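Local coordinates for protein extracellular ligand-binding receptor (PDB 5ERE) that probably senses small extracellular ligands, holding 2-oxo-4-methylpentanoic acid in its periplasmic-binding-protein region and cytosine in a tandem PAS sensor region, at residues A338-M343 with I548-T553; T383-A386 with I390-V393; I413-H416 with P421-S424. One frame throughout, in Å; residues are numbered along the deposited sequence.

Contact 1: A338-M343 with I548-T553; sequences AIFKDM and IGLHGT
Phe340 of the long helix 324-357 reaches across to Ile548 and Leu550 at the end of strand 541-550, a helix-on-sheet contact in the tandem PAS sensor part of the chain. The bond to its CB points toward the strand, and CG anti to the carbonyl carbon (chi1 -82°) brings the CE2 edge of the ring to Ile548. There Ile548 CD1 lies near the ring plane, 4.0 Å from Phe340 CE2, and the two side chains cross at about a right angle. Leu550 works nearer the helix backbone. Its CD1 approaches the ring obliquely and settles 3.7 Å from Phe340 CB, a methyl against the root of the side chain. Bulky apolar residues suit the buried places of Phe340 and Ile548, and a leucine suits position 550 because it packs on that root and on Leu438; Phe461 of helix 461-470 adds a second ring, inclined by about 45° to that of Phe340. At Gly549 a CB would collide with the carbonyl O of Ile548 and with Thr553 O, hence the glycine. Strand 541-550 then turns back into strand 553-561 through a type I' beta turn, held by Thr553 N to Leu550 O at 2.9 Å and Leu550 N to Thr553 O at 3.1 Å. His551 takes left-handed backbone angles that tolerate a side chain, whereas at Gly552 (phi 88°) a CB would press on the carbonyl O of His551. His551 NE2 hydrogen-bonds Asp344 OD1 of helix 324-357. Closest of all across the contact, Leu550 CD1 sits 3.5 Å from the backbone Phe340 O.

Contact 2: T383-A386 with I390-V393; sequences TVDA and IVNV
Thr383 faces both Val391 and Asn392, and this two-against-one pairing is a classic beta bulge in the antiparallel hairpin of strands 378-385 and 390-394. Its backbone grips the partner strand twice: Thr383 N donates to Asn392 O at 3.1 Å, and Thr383 O receives Val391 N at 3.0 Å in a nearly straight bond (168°). The hydroxyl, placed between the backbone N and the carbonyl carbon (chi1 55°), abuts Asn392 CB at 3.2 Å and Val391 CG2 at 3.3 Å, and bonds to the backbone O of Leu359. Thr383 and Asn392 lie side by side on the face covered by helix 362-374. There the amide of Asn392 is tied at both ends: ND2 bonds to Ser365 OG, while OD1 takes Val393 N at 2.9 Å.

Val384 turns to the other face, where its CG2 packs 4.1 Å from Ile390 CG1 in a non-hydrogen-bonded pair. Two beta-branched residues suit this buried strand position, and Ile406 lies against both. The side chain of Ile390 is about 4 Å from the bound cytosine at the nearest atoms.

Asp385 closes the walk near the turn. Its side chain crosses that of Val391 at about a right angle, with OD2 at 3.4 Å from Val391 CG1, while OD1 accepts Thr389 N and bonds Thr387 OG1, so one oxygen serves the turn and the other meets a methyl.

The chemistry is thus divided between the faces. The Thr383 hydroxyl and the Asn392 amide, bonded to Leu359 O and Ser365 OG, fasten the hairpin to a neighbouring loop and helix, whereas on the other face Ile390 probably contributes an apolar neighbour to the cytosine site, with Val384 packed against it.

Contact 3: I413-H416 with P421-S424; sequences IRLH and PVLS
Arg414 and Leu415 of helix 410-418 lie over Val422 and Leu423 of the short strand 422-423, joining a helix to the edge of the antiparallel sheet in the PAS-like module that binds cytosine. Arg414 grips the backbone of Leu423 once directly and once through a water. NH2 donates to Leu423 O at 3.1 Å, the oxygen lying at the edge of the guanidinium and in its plane, although the donor stands well above the carbonyl plane (47°). NH1 uses the water: it accepts from Arg414 NH1 at 3.0 Å and from Leu423 N at the same distance, and it too lies in the guanidinium plane. A bend at chi3 (-74°) turns the guanidinium so that NH1 and NH2 both serve Leu423. Val422 packs obliquely against this group, CG1 3.7 Å from Arg414 NH1 and 3.8 Å from Leu415 N. Its other methyl, CG2, meets Leu415 CB at 4.1 Å, the two side chains crossing at about a right angle; compact branched valine suits this buried spot.

A leucine in place of Arg414 would probably leave Leu423 O without its NH2 donor and the water without its anchor on the helix.

Farther out, Glu410, one helical turn earlier, forms a salt bridge with Arg414 NE and so helps fix the guanidinium. The CB bond of Leu423 points away from the helix, and its side chain touches Ile436, Leu438 and Tyr555; Val422 and Ser424 bond through their backbones to Glu439 and Asp437. One atom gathers both shells: Leu423 O, besides taking Arg414 NH2, is also hydrogen-bonded to Thr553 OG1.

All three contacts belong to the sensor part of the chain, on the same side of its centre. Contact 1 spans the longest stretch of sequence, and contacts 2 and 3 follow one another within that span. Contacts 1 and 3 touch, their centres 13 Å apart: the turn into strand 553-561 meets strand 422-423. Contacts 2 and 3, centres 14 Å apart, reach the same six-stranded antiparallel sheet and meet lightly through His416 and the hairpin turn. Contacts 1 and 2 are about 13 Å apart at their nearest atoms. Contacts 1 and 3 together thus join the cytosine-binding sheet to the sheet of strands 541-550 and 553-561.

Contact 1: A338-M343 with I548-T553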
loop_
_atom_site.group_PDB
_atom_site.type_symbol
_atom_site.label_atom_id
_atom_site.label_comp_id
_atom_site.label_asym_id
_atom_site.label_seq_id
_atom_site.Cartn_x
_atom_site.Cartn_y
_atom_site.Cartn_z
ATOM N N ALA A 338 19.149 -3.916 -7.148
ATOM C CA ALA A 338 19.766 -2.616 -7.358
ATOM C C ALA A 338 20.444 -2.095 -6.074
ATOM O O ALA A 338 21.487 -1.429 -6.106
ATOM C CB ALA A 338 18.738 -1.638 -7.841
ATOM N N ILE A 339 19.864 -2.388 -4.926
ATOM C CA ILE A 339 20.563 -2.041 -3.695
ATOM C C ILE A 339 21.877 -2.804 -3.586
ATOM O O ILE A 339 22.928 -2.207 -3.337
ATOM C CB ILE A 339 19.671 -2.307 -2.461
ATOM C CG1 ILE A 339 18.548 -1.282 -2.482
ATOM C CG2 ILE A 339 20.471 -2.194 -1.200
ATOM C CD1 ILE A 339 17.419 -1.581 -1.479
ATOM N N PHE A 340 21.837 -4.118 -3.778
ATOM C CA PHE A 340 23.052 -4.923 -3.765
ATOM C C PHE A 340 24.087 -4.459 -4.815
ATOM O O PHE A 340 25.286 -4.463 -4.553
ATOM C CB PHE A 340 22.721 -6.398 -4.027
ATOM C CG PHE A 340 22.238 -7.174 -2.805
ATOM C CD1 PHE A 340 22.912 -7.123 -1.588
ATOM C CD2 PHE A 340 21.112 -7.993 -2.904
ATOM C CE1 PHE A 340 22.449 -7.882 -0.472
ATOM C CE2 PHE A 340 20.653 -8.722 -1.813
ATOM C CZ PHE A 340 21.333 -8.648 -0.590
ATOM N N LYS A 341 23.623 -4.114 -6.015
ATOM C CA LYS A 341 24.534 -3.698 -7.077
ATOM C C LYS A 341 25.227 -2.408 -6.664
ATOM O O LYS A 341 26.421 -2.244 -6.910
ATOM C CB LYS A 341 23.798 -3.515 -8.405
ATOM N N ASP A 342 24.488 -1.533 -5.974
ATOM C CA ASP A 342 25.021 -0.260 -5.512
ATOM C C ASP A 342 26.078 -0.499 -4.469
ATOM O O ASP A 342 27.177 0.068 -4.529
ATOM C CB ASP A 342 23.924 0.645 -4.936
ATOM C CG ASP A 342 23.017 1.220 -6.002
ATOM O OD1 ASP A 342 23.477 1.385 -7.147
ATOM O OD2 ASP A 342 21.843 1.513 -5.706
HETATM N N MSE A 343 25.759 -1.353 -3.511
HETATM C CA MSE A 343 26.727 -1.699 -2.491
HETATM C C MSE A 343 27.968 -2.298 -3.073
HETATM O O MSE A 343 29.085 -1.892 -2.751
HETATM C CB MSE A 343 26.153 -2.706 -1.481
HETATM C CG MSE A 343 25.258 -2.138 -0.442
HETATM SE SE MSE A 343 24.383 -3.641 0.538
HETATM C CE MSE A 343 25.859 -4.565 0.743
ATOM N N ILE A 548 17.545 -13.508 -5.341
ATOM C CA ILE A 548 18.397 -12.334 -5.331
ATOM C C ILE A 548 19.739 -12.659 -4.685
ATOM O O ILE A 548 19.818 -13.476 -3.762
ATOM C CB ILE A 548 17.754 -11.187 -4.552
ATOM C CG1 ILE A 548 17.232 -11.722 -3.198
ATOM C CG2 ILE A 548 16.624 -10.581 -5.367
ATOM C CD1 ILE A 548 17.198 -10.733 -2.215
ATOM N N GLY A 549 20.798 -12.008 -5.144
ATOM C CA GLY A 549 22.096 -12.200 -4.524
ATOM C C GLY A 549 23.274 -11.670 -5.311
ATOM O O GLY A 549 23.098 -11.008 -6.332
ATOM N N LEU A 550 24.470 -11.973 -4.823
ATOM C CA LEU A 550 25.715 -11.605 -5.478
ATOM C C LEU A 550 26.787 -12.665 -5.263
ATOM O O LEU A 550 26.799 -13.349 -4.233
ATOM C CB LEU A 550 26.257 -10.259 -4.947
ATOM C CG LEU A 550 25.511 -8.939 -5.120
ATOM C CD1 LEU A 550 26.169 -7.835 -4.271
ATOM C CD2 LEU A 550 25.495 -8.531 -6.604
ATOM N N HIS A 551 27.685 -12.782 -6.240
ATOM C CA HIS A 551 28.940 -13.514 -6.077
ATOM C C HIS A 551 28.711 -14.965 -5.643
ATOM O O HIS A 551 29.526 -15.523 -4.895
ATOM C CB HIS A 551 29.842 -12.820 -5.053
ATOM C CG HIS A 551 30.107 -11.379 -5.351
ATOM N ND1 HIS A 551 30.639 -10.956 -6.555
ATOM C CD2 HIS A 551 29.924 -10.263 -4.605
ATOM C CE1 HIS A 551 30.770 -9.640 -6.536
ATOM N NE2 HIS A 551 30.345 -9.194 -5.365
ATOM N N GLY A 552 27.611 -15.556 -6.121
ATOM C CA GLY A 552 27.310 -16.954 -5.858
ATOM C C GLY A 552 26.533 -17.216 -4.584
ATOM O O GLY A 552 26.242 -18.370 -4.261
ATOM N N THR A 553 26.191 -16.148 -3.863
ATOM C CA THR A 553 25.357 -16.253 -2.651
ATOM C C THR A 553 23.989 -15.712 -3.007
ATOM O O THR A 553 23.797 -14.525 -3.241
ATOM C CB THR A 553 25.946 -15.496 -1.466
ATOM O OG1 THR A 553 27.230 -16.042 -1.173
ATOM C CG2 THR A 553 25.023 -15.579 -0.191
#

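Contact 2: T383-A386 with I390-V393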
loop_
_atom_site.group_PDB
_atom_site.type_symbol
_atom_site.label_atom_id
_atom_site.label_comp_id
_atom_site.label_asym_id
_atom_site.label_seq_id
_atom_site.Cartn_x
_atom_site.Cartn_y
_atom_site.Cartn_z
ATOM N N THR A 383 37.736 -2.704 7.600
ATOM C CA THR A 383 38.799 -3.360 6.875
ATOM C C THR A 383 39.279 -4.493 7.746
ATOM O O THR A 383 39.176 -4.425 8.972
ATOM C CB THR A 383 39.957 -2.413 6.518
ATOM O OG1 THR A 383 40.448 -1.768 7.697
ATOM C CG2 THR A 383 39.475 -1.395 5.515
ATOM N N VAL A 384 39.781 -5.526 7.070
ATOM C CA VAL A 384 40.157 -6.817 7.646
ATOM C C VAL A 384 41.484 -7.249 7.017
ATOM O O VAL A 384 41.579 -7.340 5.791
ATOM C CB VAL A 384 39.084 -7.903 7.367
ATOM C CG1 VAL A 384 39.467 -9.234 8.016
ATOM C CG2 VAL A 384 37.717 -7.448 7.851
ATOM N N ASP A 385 42.501 -7.519 7.832
ATOM C CA ASP A 385 43.828 -7.841 7.290
ATOM C C ASP A 385 43.976 -9.296 6.813
ATOM O O ASP A 385 43.059 -10.129 6.945
ATOM C CB ASP A 385 44.937 -7.512 8.319
ATOM C CG ASP A 385 44.906 -8.395 9.572
ATOM O OD1 ASP A 385 44.356 -9.521 9.546
ATOM O OD2 ASP A 385 45.469 -7.954 10.605
ATOM N N ALA A 386 45.153 -9.594 6.271
ATOM C CA ALA A 386 45.423 -10.891 5.646
ATOM C C ALA A 386 45.243 -12.057 6.634
ATOM O O ALA A 386 45.161 -13.211 6.220
ATOM C CB ALA A 386 46.834 -10.886 5.042
ATOM N N ILE A 390 39.826 -7.739 12.081
ATOM C CA ILE A 390 39.320 -6.404 11.829
ATOM C C ILE A 390 40.319 -5.389 12.364
ATOM O O ILE A 390 40.674 -5.439 13.541
ATOM C CB ILE A 390 37.948 -6.180 12.478
ATOM C CG1 ILE A 390 36.927 -7.170 11.892
ATOM C CG2 ILE A 390 37.494 -4.756 12.233
ATOM C CD1 ILE A 390 35.549 -7.087 12.506
ATOM N N VAL A 391 40.761 -4.478 11.492
ATOM C CA VAL A 391 41.814 -3.525 11.819
ATOM C C VAL A 391 41.356 -2.076 11.703
ATOM O O VAL A 391 42.099 -1.181 12.049
ATOM C CB VAL A 391 43.062 -3.723 10.914
ATOM C CG1 VAL A 391 43.645 -5.120 11.113
ATOM C CG2 VAL A 391 42.738 -3.471 9.437
ATOM N N ASN A 392 40.143 -1.842 11.211
ATOM C CA ASN A 392 39.612 -0.493 11.161
ATOM C C ASN A 392 38.094 -0.561 10.950
ATOM O O ASN A 392 37.583 -1.576 10.486
ATOM C CB ASN A 392 40.327 0.327 10.064
ATOM C CG ASN A 392 40.229 1.842 10.288
ATOM O OD1 ASN A 392 39.632 2.293 11.252
ATOM N ND2 ASN A 392 40.839 2.628 9.389
ATOM N N VAL A 393 37.380 0.492 11.342
ATOM C CA VAL A 393 35.923 0.538 11.240
ATOM C C VAL A 393 35.412 1.968 11.192
ATOM O O VAL A 393 35.957 2.839 11.851
ATOM C CB VAL A 393 35.246 -0.179 12.431
ATOM C CG1 VAL A 393 35.613 0.493 13.770
ATOM C CG2 VAL A 393 33.715 -0.227 12.254
#

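Contact 3: I413-H416 with P421-S424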
loop_
_atom_site.group_PDB
_atom_site.type_symbol
_atom_site.label_atom_id
_atom_site.label_comp_id
_atom_site.label_asym_id
_atom_site.label_seq_id
_atom_site.Cartn_x
_atom_site.Cartn_y
_atom_site.Cartn_z
ATOM N N ILE A 413 36.610 -17.002 4.968
ATOM C CA ILE A 413 37.332 -18.146 4.450
ATOM C C ILE A 413 37.323 -18.142 2.929
ATOM O O ILE A 413 38.368 -18.296 2.279
ATOM C CB ILE A 413 36.707 -19.449 5.007
ATOM C CG1 ILE A 413 36.913 -19.494 6.530
ATOM C CG2 ILE A 413 37.328 -20.669 4.368
ATOM C CD1 ILE A 413 36.134 -20.638 7.275
ATOM N N ARG A 414 36.148 -17.935 2.354
ATOM C CA ARG A 414 36.013 -18.002 0.908
ATOM C C ARG A 414 36.800 -16.898 0.230
ATOM O O ARG A 414 37.438 -17.118 -0.792
ATOM C CB ARG A 414 34.548 -17.930 0.521
ATOM C CG ARG A 414 33.803 -19.202 0.914
ATOM C CD ARG A 414 32.421 -19.264 0.333
ATOM N NE ARG A 414 31.458 -18.361 0.975
ATOM C CZ ARG A 414 30.892 -17.303 0.392
ATOM N NH1 ARG A 414 31.169 -16.976 -0.865
ATOM N NH2 ARG A 414 30.026 -16.573 1.067
ATOM N N LEU A 415 36.762 -15.701 0.796
ATOM C CA LEU A 415 37.511 -14.588 0.197
ATOM C C LEU A 415 39.014 -14.884 0.262
ATOM O O LEU A 415 39.781 -14.587 -0.671
ATOM C CB LEU A 415 37.176 -13.267 0.899
ATOM C CG LEU A 415 37.873 -12.019 0.319
ATOM C CD1 LEU A 415 36.958 -10.810 0.355
ATOM C CD2 LEU A 415 39.153 -11.764 1.061
ATOM N N HIS A 416 39.428 -15.487 1.367
ATOM C CA HIS A 416 40.828 -15.815 1.566
ATOM C C HIS A 416 41.289 -16.916 0.612
ATOM O O HIS A 416 42.415 -16.891 0.138
ATOM C CB HIS A 416 41.064 -16.227 3.014
ATOM C CG HIS A 416 41.175 -15.059 3.945
ATOM N ND1 HIS A 416 41.498 -15.189 5.279
ATOM C CD2 HIS A 416 41.007 -13.734 3.725
ATOM C CE1 HIS A 416 41.537 -13.995 5.839
ATOM N NE2 HIS A 416 41.249 -13.092 4.915
ATOM N N PRO A 421 35.594 -11.211 -4.453
ATOM C CA PRO A 421 34.517 -10.689 -3.609
ATOM C C PRO A 421 33.575 -11.774 -3.126
ATOM O O PRO A 421 33.387 -12.772 -3.805
ATOM C CB PRO A 421 33.757 -9.740 -4.527
ATOM C CG PRO A 421 34.678 -9.454 -5.665
ATOM C CD PRO A 421 35.559 -10.645 -5.814
ATOM N N VAL A 422 32.959 -11.543 -1.982
ATOM C CA VAL A 422 31.970 -12.479 -1.431
ATOM C C VAL A 422 30.776 -11.715 -0.854
ATOM O O VAL A 422 30.876 -10.524 -0.480
ATOM C CB VAL A 422 32.598 -13.376 -0.351
ATOM C CG1 VAL A 422 33.692 -14.264 -0.950
ATOM C CG2 VAL A 422 33.185 -12.536 0.820
ATOM N N LEU A 423 29.628 -12.386 -0.827
ATOM C CA LEU A 423 28.463 -11.946 -0.068
ATOM C C LEU A 423 28.211 -13.050 0.923
ATOM O O LEU A 423 28.097 -14.200 0.514
ATOM C CB LEU A 423 27.230 -11.698 -0.963
ATOM C CG LEU A 423 25.970 -11.176 -0.241
ATOM C CD1 LEU A 423 26.183 -9.713 0.276
ATOM C CD2 LEU A 423 24.740 -11.246 -1.102
ATOM N N SER A 424 28.124 -12.726 2.219
ATOM C CA SER A 424 27.965 -13.784 3.216
ATOM C C SER A 424 26.535 -14.322 3.258
ATOM O O SER A 424 25.587 -13.689 2.790
ATOM C CB SER A 424 28.362 -13.292 4.624
ATOM O OG SER A 424 27.363 -12.455 5.178
HETATM O O HOH W 1 29.376 -15.005 -2.265
#